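Local coordinates for mannitol dehydrogenase (PDB 3TWO), which probably interconverts cinnamyl alcohols and cinnamaldehydes with NADP(H) as cofactor, as a zinc-containing member of the medium-chain alcohol dehydrogenase family, at residues G74-I82 against D139-D147. Residues are numbered along the deposited sequence; the frame is centred on the assembly and turned at random.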
loop_
_atom_site.group_PDB
_atom_site.type_symbol
_atom_site.label_atom_id
_atom_site.label_comp_id
_atom_site.label_asym_id
_atom_site.label_seq_id
_atom_site.Cartn_x
_atom_site.Cartn_y
_atom_site.Cartn_z
ATOM N N GLY B 74 12.855 41.203 6.116
ATOM C CA GLY B 74 12.293 41.776 7.332
ATOM C C GLY B 74 13.460 41.889 8.269
ATOM O O GLY B 74 14.486 41.245 8.062
ATOM N N LYS B 75 13.311 42.722 9.281
ATOM C CA LYS B 75 14.379 43.061 10.211
ATOM C C LYS B 75 14.817 41.911 11.136
ATOM O O LYS B 75 15.953 41.908 11.580
ATOM C CB LYS B 75 14.001 44.318 11.007
ATOM C CG LYS B 75 13.224 44.043 12.274
ATOM C CD LYS B 75 12.925 45.323 13.051
ATOM C CE LYS B 75 11.494 45.772 12.768
ATOM N NZ LYS B 75 10.525 44.654 13.067
ATOM N N GLY B 76 13.954 40.924 11.384
ATOM C CA GLY B 76 14.359 39.741 12.137
ATOM C C GLY B 76 14.963 38.613 11.325
ATOM O O GLY B 76 15.370 37.569 11.888
ATOM N N VAL B 77 15.035 38.785 10.006
ATOM C CA VAL B 77 15.538 37.704 9.148
ATOM C C VAL B 77 17.012 37.406 9.409
ATOM O O VAL B 77 17.834 38.305 9.381
ATOM C CB VAL B 77 15.374 38.023 7.652
ATOM C CG1 VAL B 77 16.274 37.119 6.833
ATOM C CG2 VAL B 77 13.947 37.859 7.220
ATOM N N LYS B 78 17.360 36.140 9.619
ATOM C CA LYS B 78 18.762 35.794 9.830
ATOM C C LYS B 78 19.362 34.850 8.790
ATOM O O LYS B 78 20.583 34.770 8.651
ATOM C CB LYS B 78 18.970 35.234 11.249
ATOM C CG LYS B 78 18.039 34.061 11.649
ATOM C CD LYS B 78 17.654 34.121 13.161
ATOM C CE LYS B 78 18.854 34.423 14.073
ATOM N NZ LYS B 78 19.097 35.886 14.278
ATOM N N LYS B 79 18.514 34.165 8.036
ATOM C CA LYS B 79 19.004 33.093 7.175
ATOM C C LYS B 79 19.414 33.566 5.766
ATOM O O LYS B 79 20.077 32.820 5.046
ATOM C CB LYS B 79 17.982 31.956 7.120
ATOM C CG LYS B 79 17.509 31.468 8.506
ATOM C CD LYS B 79 16.629 30.206 8.372
ATOM C CE LYS B 79 17.495 28.971 8.125
ATOM N NZ LYS B 79 17.015 28.110 6.986
ATOM N N PHE B 80 19.039 34.796 5.388
ATOM C CA PHE B 80 19.264 35.348 4.019
ATOM C C PHE B 80 19.617 36.836 3.993
ATOM O O PHE B 80 19.286 37.549 4.938
ATOM C CB PHE B 80 18.019 35.117 3.149
ATOM C CG PHE B 80 17.722 33.661 2.915
ATOM C CD1 PHE B 80 16.708 33.008 3.636
ATOM C CD2 PHE B 80 18.483 32.911 1.996
ATOM C CE1 PHE B 80 16.474 31.662 3.450
ATOM C CE2 PHE B 80 18.228 31.555 1.801
ATOM C CZ PHE B 80 17.226 30.947 2.516
ATOM N N LYS B 81 20.259 37.302 2.919
ATOM C CA LYS B 81 20.528 38.744 2.726
ATOM C C LYS B 81 20.052 39.173 1.355
ATOM O O LYS B 81 19.894 38.342 0.453
ATOM C CB LYS B 81 22.031 39.083 2.777
ATOM C CG LYS B 81 23.011 37.965 3.150
ATOM C CD LYS B 81 24.482 38.400 2.891
ATOM C CE LYS B 81 24.979 38.005 1.494
ATOM N NZ LYS B 81 24.647 36.543 1.246
ATOM N N ILE B 82 19.881 40.474 1.168
ATOM C CA ILE B 82 19.568 41.015 -0.155
ATOM C C ILE B 82 20.621 40.524 -1.167
ATOM O O ILE B 82 21.804 40.486 -0.848
ATOM C CB ILE B 82 19.570 42.568 -0.111
ATOM C CG1 ILE B 82 18.451 43.060 0.853
ATOM C CG2 ILE B 82 19.516 43.188 -1.580
ATOM C CD1 ILE B 82 18.244 44.625 0.877
ATOM N N ASP B 139 7.874 33.561 4.423
ATOM C CA ASP B 139 8.540 33.369 5.738
ATOM C C ASP B 139 9.917 32.677 5.488
ATOM O O ASP B 139 9.989 31.712 4.704
ATOM C CB ASP B 139 7.680 32.503 6.656
ATOM C CG ASP B 139 8.312 32.300 8.051
ATOM O OD1 ASP B 139 9.309 31.586 8.138
ATOM O OD2 ASP B 139 7.826 32.864 9.064
ATOM N N GLU B 140 10.976 33.195 6.108
ATOM C CA GLU B 140 12.357 32.742 5.805
ATOM C C GLU B 140 12.649 31.259 5.997
ATOM O O GLU B 140 13.625 30.753 5.402
ATOM C CB GLU B 140 13.416 33.542 6.588
ATOM C CG GLU B 140 13.160 33.578 8.075
ATOM C CD GLU B 140 14.391 33.918 8.880
ATOM O OE1 GLU B 140 14.297 33.862 10.136
ATOM O OE2 GLU B 140 15.441 34.222 8.266
ATOM N N ASN B 141 11.828 30.582 6.810
ATOM C CA ASN B 141 11.996 29.129 7.093
ATOM C C ASN B 141 11.476 28.199 6.017
ATOM O O ASN B 141 11.553 26.993 6.174
ATOM C CB ASN B 141 11.400 28.761 8.446
ATOM C CG ASN B 141 12.027 29.583 9.547
ATOM O OD1 ASN B 141 13.117 29.281 10.009
ATOM N ND2 ASN B 141 11.376 30.705 9.905
ATOM N N TYR B 142 10.921 28.798 4.951
ATOM C CA TYR B 142 10.327 28.096 3.796
ATOM C C TYR B 142 11.040 28.500 2.503
ATOM O O TYR B 142 10.545 28.255 1.396
ATOM C CB TYR B 142 8.809 28.409 3.734
ATOM C CG TYR B 142 8.181 27.953 5.004
ATOM C CD1 TYR B 142 8.184 28.784 6.152
ATOM C CD2 TYR B 142 7.703 26.634 5.131
ATOM C CE1 TYR B 142 7.686 28.343 7.363
ATOM C CE2 TYR B 142 7.163 26.191 6.397
ATOM C CZ TYR B 142 7.160 27.059 7.474
ATOM O OH TYR B 142 6.631 26.677 8.691
ATOM N N VAL B 143 12.217 29.099 2.635
ATOM C CA VAL B 143 12.979 29.540 1.464
ATOM C C VAL B 143 14.232 28.647 1.263
ATOM O O VAL B 143 14.993 28.386 2.209
ATOM C CB VAL B 143 13.348 31.049 1.601
ATOM C CG1 VAL B 143 14.230 31.509 0.419
ATOM C CG2 VAL B 143 12.058 31.906 1.699
ATOM N N ILE B 144 14.476 28.190 0.048
ATOM C CA ILE B 144 15.606 27.300 -0.183
ATOM C C ILE B 144 16.803 28.142 -0.643
ATOM O O ILE B 144 16.643 29.003 -1.513
ATOM C CB ILE B 144 15.213 26.227 -1.276
ATOM C CG1 ILE B 144 13.883 25.517 -0.843
ATOM C CG2 ILE B 144 16.431 25.301 -1.671
ATOM C CD1 ILE B 144 13.889 24.979 0.610
ATOM N N SER B 145 17.992 27.878 -0.105
ATOM C CA SER B 145 19.178 28.592 -0.521
ATOM C C SER B 145 19.783 27.955 -1.791
ATOM O O SER B 145 19.870 26.737 -1.904
ATOM C CB SER B 145 20.188 28.536 0.602
ATOM O OG SER B 145 21.397 28.904 0.086
ATOM N N VAL B 146 20.148 28.775 -2.770
ATOM C CA VAL B 146 20.607 28.233 -4.067
ATOM C C VAL B 146 21.974 28.833 -4.389
ATOM O O VAL B 146 22.160 30.062 -4.233
ATOM C CB VAL B 146 19.638 28.593 -5.202
ATOM C CG1 VAL B 146 20.252 28.269 -6.578
ATOM C CG2 VAL B 146 18.275 27.868 -4.998
ATOM N N ASP B 147 22.927 27.992 -4.813
ATOM C CA ASP B 147 24.273 28.469 -5.194
ATOM C C ASP B 147 24.186 29.572 -6.243
ATOM O O ASP B 147 23.547 29.380 -7.254
ATOM C CB ASP B 147 25.048 27.322 -5.839
ATOM C CG ASP B 147 26.495 27.653 -6.001
ATOM O OD1 ASP B 147 26.889 28.552 -6.781
ATOM O OD2 ASP B 147 27.254 27.037 -5.265
#
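Glu140 reaches across to the loop 74-82 and meets its backbone with the carboxylate. From CB, which lies 4.5 Å from Phe80 CD1, the chain sets out with CG wedged between its own backbone N and carbonyl carbon (chi1 53°) and then runs extended, so that CD arrives 4.0 Å from Val77 CA. At the tip the two oxygens differ. OE2 accepts hydrogen bonds from two consecutive backbone amides, Lys78 N at 3.0 Å, on the syn side and tilted out of the carboxylate plane, and Lys79 N at 3.1 Å, nearly in line with the C-O bond and the straighter of the two (162° against 141° at the hydrogen). OE1 has a looser neighbour in Lys78 CG, while Val77 CG1 and Lys79 CG approach OE2 from different sides.

This loop joins strands 65-73 and 85-88 of the GroES-like domain, and the carboxylate ties it to the turn leading from strand 135-139 to strand 144-145, the latter paired with 85-88. Asp139 OD1 shapes that turn by accepting hydrogen bonds from Asn141 N, which makes an Asx turn, and from Asn141 ND2.

Further along, Phe80 lays one ring face on Val143, whose CG1 stands 4.0 Å from the ring centroid in a CH-pi contact. The ring's edge meets Glu140 O, 3.6 Å from CE1, and Ser145 CB, 3.8 Å from CE2. Val86 of strand 85-88 touches both Phe80 and Val143.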